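Local coordinates for uncharacterized protein lp_1913 (Lactobacillus plantarum, PDB 3FLH), which is of unknown function but carries a rhodanese-like domain, a family whose catalytic members transfer sulfur; whether this one does is not established, at residues L61-I65 / V92-F98; Y77-G81 / G105-G109. All coordinates share one frame; numbering follows the deposited sequence.

Interaction 1: L61-I65 / V92-F98; sequences LATRI and VLLSAGF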
loop_
_atom_site.group_PDB
_atom_site.type_symbol
_atom_site.label_atom_id
_atom_site.label_comp_id
_atom_site.label_asym_id
_atom_site.label_seq_id
_atom_site.Cartn_x
_atom_site.Cartn_y
_atom_site.Cartn_z
ATOM N N LEU B 61 19.272 -8.754 -1.552
ATOM C CA LEU B 61 18.604 -9.846 -0.855
ATOM C C LEU B 61 18.808 -11.222 -1.488
ATOM O O LEU B 61 19.357 -12.125 -0.854
ATOM C CB LEU B 61 17.108 -9.553 -0.738
ATOM C CG LEU B 61 16.288 -10.655 -0.071
ATOM C CD1 LEU B 61 16.752 -10.855 1.368
ATOM C CD2 LEU B 61 14.821 -10.287 -0.117
ATOM N N ALA B 62 18.359 -11.390 -2.730
ATOM C CA ALA B 62 18.498 -12.673 -3.423
ATOM C C ALA B 62 19.926 -13.214 -3.356
ATOM O O ALA B 62 20.141 -14.429 -3.286
ATOM C CB ALA B 62 18.060 -12.537 -4.885
ATOM N N THR B 63 20.895 -12.307 -3.368
ATOM C CA THR B 63 22.307 -12.681 -3.316
ATOM C C THR B 63 22.789 -13.106 -1.927
ATOM O O THR B 63 23.572 -14.049 -1.797
ATOM C CB THR B 63 23.207 -11.511 -3.792
ATOM O OG1 THR B 63 22.919 -11.210 -5.166
ATOM C CG2 THR B 63 24.685 -11.886 -3.660
ATOM N N ARG B 64 22.313 -12.413 -0.895
ATOM C CA ARG B 64 22.727 -12.685 0.485
ATOM C C ARG B 64 21.744 -13.529 1.289
ATOM O O ARG B 64 21.883 -13.673 2.506
ATOM C CB ARG B 64 22.959 -11.362 1.213
ATOM C CG ARG B 64 24.079 -10.513 0.627
ATOM C CD ARG B 64 24.167 -9.167 1.327
ATOM N NE ARG B 64 24.174 -9.331 2.777
ATOM C CZ ARG B 64 23.913 -8.362 3.648
ATOM N NH1 ARG B 64 23.621 -7.139 3.232
ATOM N NH2 ARG B 64 23.928 -8.629 4.943
ATOM N N ILE B 65 20.765 -14.104 0.605
ATOM C CA ILE B 65 19.757 -14.906 1.276
ATOM C C ILE B 65 20.318 -16.241 1.769
ATOM O O ILE B 65 19.660 -16.964 2.520
ATOM C CB ILE B 65 18.546 -15.131 0.337
ATOM C CG1 ILE B 65 17.299 -15.434 1.164
ATOM C CG2 ILE B 65 18.840 -16.257 -0.642
ATOM C CD1 ILE B 65 16.034 -15.418 0.352
ATOM N N VAL B 92 10.776 -12.984 -2.779
ATOM C CA VAL B 92 12.049 -13.687 -2.878
ATOM C C VAL B 92 12.174 -14.703 -1.741
ATOM O O VAL B 92 12.522 -15.866 -1.971
ATOM C CB VAL B 92 13.232 -12.686 -2.817
ATOM C CG1 VAL B 92 14.560 -13.430 -2.796
ATOM C CG2 VAL B 92 13.173 -11.751 -4.018
ATOM N N LEU B 93 11.870 -14.265 -0.522
ATOM C CA LEU B 93 11.959 -15.129 0.653
ATOM C C LEU B 93 10.977 -16.302 0.588
ATOM O O LEU B 93 11.361 -17.459 0.779
ATOM C CB LEU B 93 11.718 -14.305 1.929
ATOM C CG LEU B 93 12.787 -13.271 2.292
ATOM C CD1 LEU B 93 12.247 -12.280 3.314
ATOM C CD2 LEU B 93 14.020 -13.996 2.842
ATOM N N LEU B 94 9.710 -16.001 0.319
ATOM C CA LEU B 94 8.692 -17.045 0.231
ATOM C C LEU B 94 8.981 -18.010 -0.929
ATOM O O LEU B 94 8.753 -19.212 -0.805
ATOM C CB LEU B 94 7.294 -16.424 0.076
ATOM C CG LEU B 94 6.776 -15.453 1.163
ATOM C CD1 LEU B 94 5.352 -15.015 0.796
ATOM C CD2 LEU B 94 6.779 -16.121 2.535
ATOM N N SER B 95 9.491 -17.500 -2.049
ATOM C CA SER B 95 9.803 -18.373 -3.189
ATOM C C SER B 95 10.965 -19.309 -2.860
ATOM O O SER B 95 11.066 -20.403 -3.417
ATOM C CB SER B 95 10.168 -17.553 -4.432
ATOM O OG SER B 95 9.051 -16.829 -4.917
ATOM N N ALA B 96 11.835 -18.873 -1.957
ATOM C CA ALA B 96 12.997 -19.660 -1.556
ATOM C C ALA B 96 12.669 -20.678 -0.465
ATOM O O ALA B 96 13.548 -21.407 -0.009
ATOM C CB ALA B 96 14.112 -18.731 -1.080
ATOM N N GLY B 97 11.409 -20.725 -0.047
ATOM C CA GLY B 97 11.015 -21.666 0.985
ATOM C C GLY B 97 11.158 -21.130 2.400
ATOM O O GLY B 97 11.188 -21.899 3.364
ATOM N N PHE B 98 11.253 -19.812 2.536
ATOM C CA PHE B 98 11.379 -19.193 3.852
ATOM C C PHE B 98 10.035 -18.697 4.359
ATOM O O PHE B 98 9.105 -18.467 3.584
ATOM C CB PHE B 98 12.345 -18.003 3.802
ATOM C CG PHE B 98 13.790 -18.396 3.810
ATOM C CD1 PHE B 98 14.422 -18.734 5.001
ATOM C CD2 PHE B 98 14.519 -18.446 2.625
ATOM C CE1 PHE B 98 15.757 -19.126 5.012
ATOM C CE2 PHE B 98 15.857 -18.837 2.622
ATOM C CZ PHE B 98 16.478 -19.176 3.820
#
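I65 and L93 meet where the C-terminal ends of two helices of the rhodanese-like fold, 58-64 and 85-95, come together through apolar side chains alone. I65 is the centre of the contact, touching four of the residues opposite. Its CG1 lies anti to the backbone N (chi1 -156°) and the chain runs on extended, which delivers CD1 between the last turn of the other helix and the aromatic ring beyond it. There I65 CD1 comes to 3.5 Å from L93 CD2, the tightest approach here, and touches V92 CG1 at 4.0 Å and A96 CB at 4.1 Å. The F98 ring lies obliquely against the same side chain, its CE2 4.0 Å from I65 CG1. A Schellman motif brings the ring there: G97 leaves the helix with positive phi, and F98 N bonds back to L93 O at 2.9 Å. One turn earlier in helix 58-64, the side chains of L61 and V92 run past each other in opposite directions, with L61 CD2 3.9 Å from V92 CB, while the methyl of A62 borders V92 CG1. No hydrogen bond crosses the contact, and the packing continues onto loop residues, L61 on M56 and L93 on L68. Within the alpha-beta fold, helix 58-64 precedes strand 73-77, and helix 85-95 joins that strand to its parallel neighbour, strand 99-103.

Interaction 2: Y77-G81 / G105-G109; sequences YDWTG and GALEG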
loop_
_atom_site.group_PDB
_atom_site.type_symbol
_atom_site.label_atom_id
_atom_site.label_comp_id
_atom_site.label_asym_id
_atom_site.label_seq_id
_atom_site.Cartn_x
_atom_site.Cartn_y
_atom_site.Cartn_z
ATOM N N TYR B 77 11.158 -4.649 5.873
ATOM C CA TYR B 77 10.564 -3.316 5.888
ATOM C C TYR B 77 11.382 -2.303 5.096
ATOM O O TYR B 77 12.610 -2.382 5.033
ATOM C CB TYR B 77 10.384 -2.815 7.331
ATOM C CG TYR B 77 11.667 -2.400 8.027
ATOM C CD1 TYR B 77 12.247 -1.146 7.786
ATOM C CD2 TYR B 77 12.291 -3.253 8.940
ATOM C CE1 TYR B 77 13.411 -0.757 8.443
ATOM C CE2 TYR B 77 13.455 -2.873 9.603
ATOM C CZ TYR B 77 14.003 -1.631 9.354
ATOM O OH TYR B 77 15.125 -1.247 10.037
ATOM N N ASP B 78 10.684 -1.357 4.479
ATOM C CA ASP B 78 11.331 -0.298 3.722
ATOM C C ASP B 78 11.035 0.943 4.550
ATOM O O ASP B 78 10.432 0.840 5.627
ATOM C CB ASP B 78 10.725 -0.184 2.312
ATOM C CG ASP B 78 11.522 0.746 1.388
ATOM O OD1 ASP B 78 12.640 1.174 1.755
ATOM O OD2 ASP B 78 11.033 1.044 0.279
ATOM N N TRP B 79 11.440 2.110 4.072
ATOM C CA TRP B 79 11.209 3.319 4.852
ATOM C C TRP B 79 9.729 3.609 5.046
ATOM O O TRP B 79 9.324 4.153 6.073
ATOM C CB TRP B 79 11.917 4.522 4.214
ATOM C CG TRP B 79 11.364 4.980 2.899
ATOM C CD1 TRP B 79 11.513 4.378 1.683
ATOM C CD2 TRP B 79 10.603 6.169 2.669
ATOM N NE1 TRP B 79 10.892 5.126 0.703
ATOM C CE2 TRP B 79 10.325 6.231 1.284
ATOM C CE3 TRP B 79 10.129 7.193 3.501
ATOM C CZ2 TRP B 79 9.592 7.279 0.711
ATOM C CZ3 TRP B 79 9.399 8.236 2.929
ATOM C CH2 TRP B 79 9.140 8.268 1.547
ATOM N N THR B 80 8.915 3.220 4.073
ATOM C CA THR B 80 7.487 3.459 4.170
ATOM C C THR B 80 6.722 2.289 3.556
ATOM O O THR B 80 7.250 1.564 2.711
ATOM C CB THR B 80 7.115 4.781 3.451
ATOM O OG1 THR B 80 5.800 5.185 3.839
ATOM C CG2 THR B 80 7.162 4.596 1.941
ATOM N N GLY B 81 5.480 2.099 3.984
ATOM C CA GLY B 81 4.696 0.998 3.454
ATOM C C GLY B 81 4.234 1.193 2.021
ATOM O O GLY B 81 3.908 0.225 1.338
ATOM N N GLY B 105 3.167 -0.935 8.651
ATOM C CA GLY B 105 3.574 0.392 9.079
ATOM C C GLY B 105 4.983 0.764 8.648
ATOM O O GLY B 105 5.324 1.945 8.570
ATOM N N ALA B 106 5.808 -0.243 8.373
ATOM C CA ALA B 106 7.184 -0.015 7.933
ATOM C C ALA B 106 7.993 0.795 8.952
ATOM O O ALA B 106 7.618 0.881 10.120
ATOM C CB ALA B 106 7.183 0.690 6.577
ATOM N N LEU B 107 9.095 1.389 8.507
ATOM C CA LEU B 107 9.955 2.175 9.389
ATOM C C LEU B 107 9.278 3.450 9.871
ATOM O O LEU B 107 9.389 3.816 11.044
ATOM C CB LEU B 107 11.262 2.538 8.680
ATOM C CG LEU B 107 12.271 3.291 9.557
ATOM C CD1 LEU B 107 12.622 2.442 10.774
ATOM C CD2 LEU B 107 13.527 3.609 8.753
ATOM N N GLU B 108 8.582 4.126 8.962
ATOM C CA GLU B 108 7.880 5.361 9.295
ATOM C C GLU B 108 6.899 5.103 10.436
ATOM O O GLU B 108 6.871 5.838 11.419
ATOM C CB GLU B 108 7.124 5.890 8.067
ATOM C CG GLU B 108 6.381 7.198 8.307
ATOM C CD GLU B 108 5.358 7.501 7.228
ATOM O OE1 GLU B 108 4.373 6.736 7.105
ATOM O OE2 GLU B 108 5.532 8.504 6.502
ATOM N N GLY B 109 6.094 4.052 10.304
ATOM C CA GLY B 109 5.131 3.727 11.347
ATOM C C GLY B 109 5.807 3.365 12.658
ATOM O O GLY B 109 5.398 3.823 13.726
#
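D78 and W79 give their backbone carbonyls to the first turn of helix 106-112, docking the loop after strand 73-77, the active-site loop in catalytic rhodaneses, onto that helix. L107 N donates to D78 O at 3.2 Å, an almost straight bond (164° at the hydrogen) that arrives close to the line of the C=O. E108 N reaches W79 O at 3.0 Å along a more bent path, tilted 27° from the carbonyl plane. Two amides of the helix start, where no preceding turn can supply acceptors, are thus satisfied by the loop, whereas G109 N already makes the regular helical bond to G105 O, 2.8 Å. A106 CB packs against the loop backbone, 3.4 Å from both D78 O and G81 N. The D78 carboxylate serves its own loop: OD1 takes a weak bond from W79 N, and OD2 is hydrogen-bonded to T83 OG1. T80 CG2 sits 3.6 Å above the centre of one indole face of W79, and E108 of the second subunit packs on both W79 and T80. With CG between the backbone N and the carbonyl carbon (chi1 74°), the Y77 ring crosses L107 obliquely, Y77 CD1 3.9 Å from L107 CB. Its OH accepts a hydrogen bond from I50 N and is weakly bonded to D37 OD2. A phenylalanine in its place would probably keep the contact with L107 but leave the I50 amide without this oxygen acceptor. The contact thus joins the C-terminal end of central strand 73-77 and the loop leading to helix 85-95 with the start of helix 106-112, which follows the neighbouring strand 99-103.

In the fold
Following the chain from its N terminus, the first segment reached is 61-65, at the end of helix 58-64. The chain then passes through strand 73-77 into 77-81, traverses helix 85-95 to 92-98, and returns along strand 99-103 to 105-109. Interaction 1 closes a loop with 26 residues between its segments, interaction 2 one with 23; because the segments alternate, the two loops cross. Their centres lie 20 Å apart on opposite sides of the chain's centre, and their nearest atoms stay about 8 Å apart. Interaction 1 joins the C-terminal ends of two helices, whereas interaction 2 ties the C-terminal end of a strand to the start of the last helix. Helix 85-95 follows the loop of interaction 2 and ends in interaction 1.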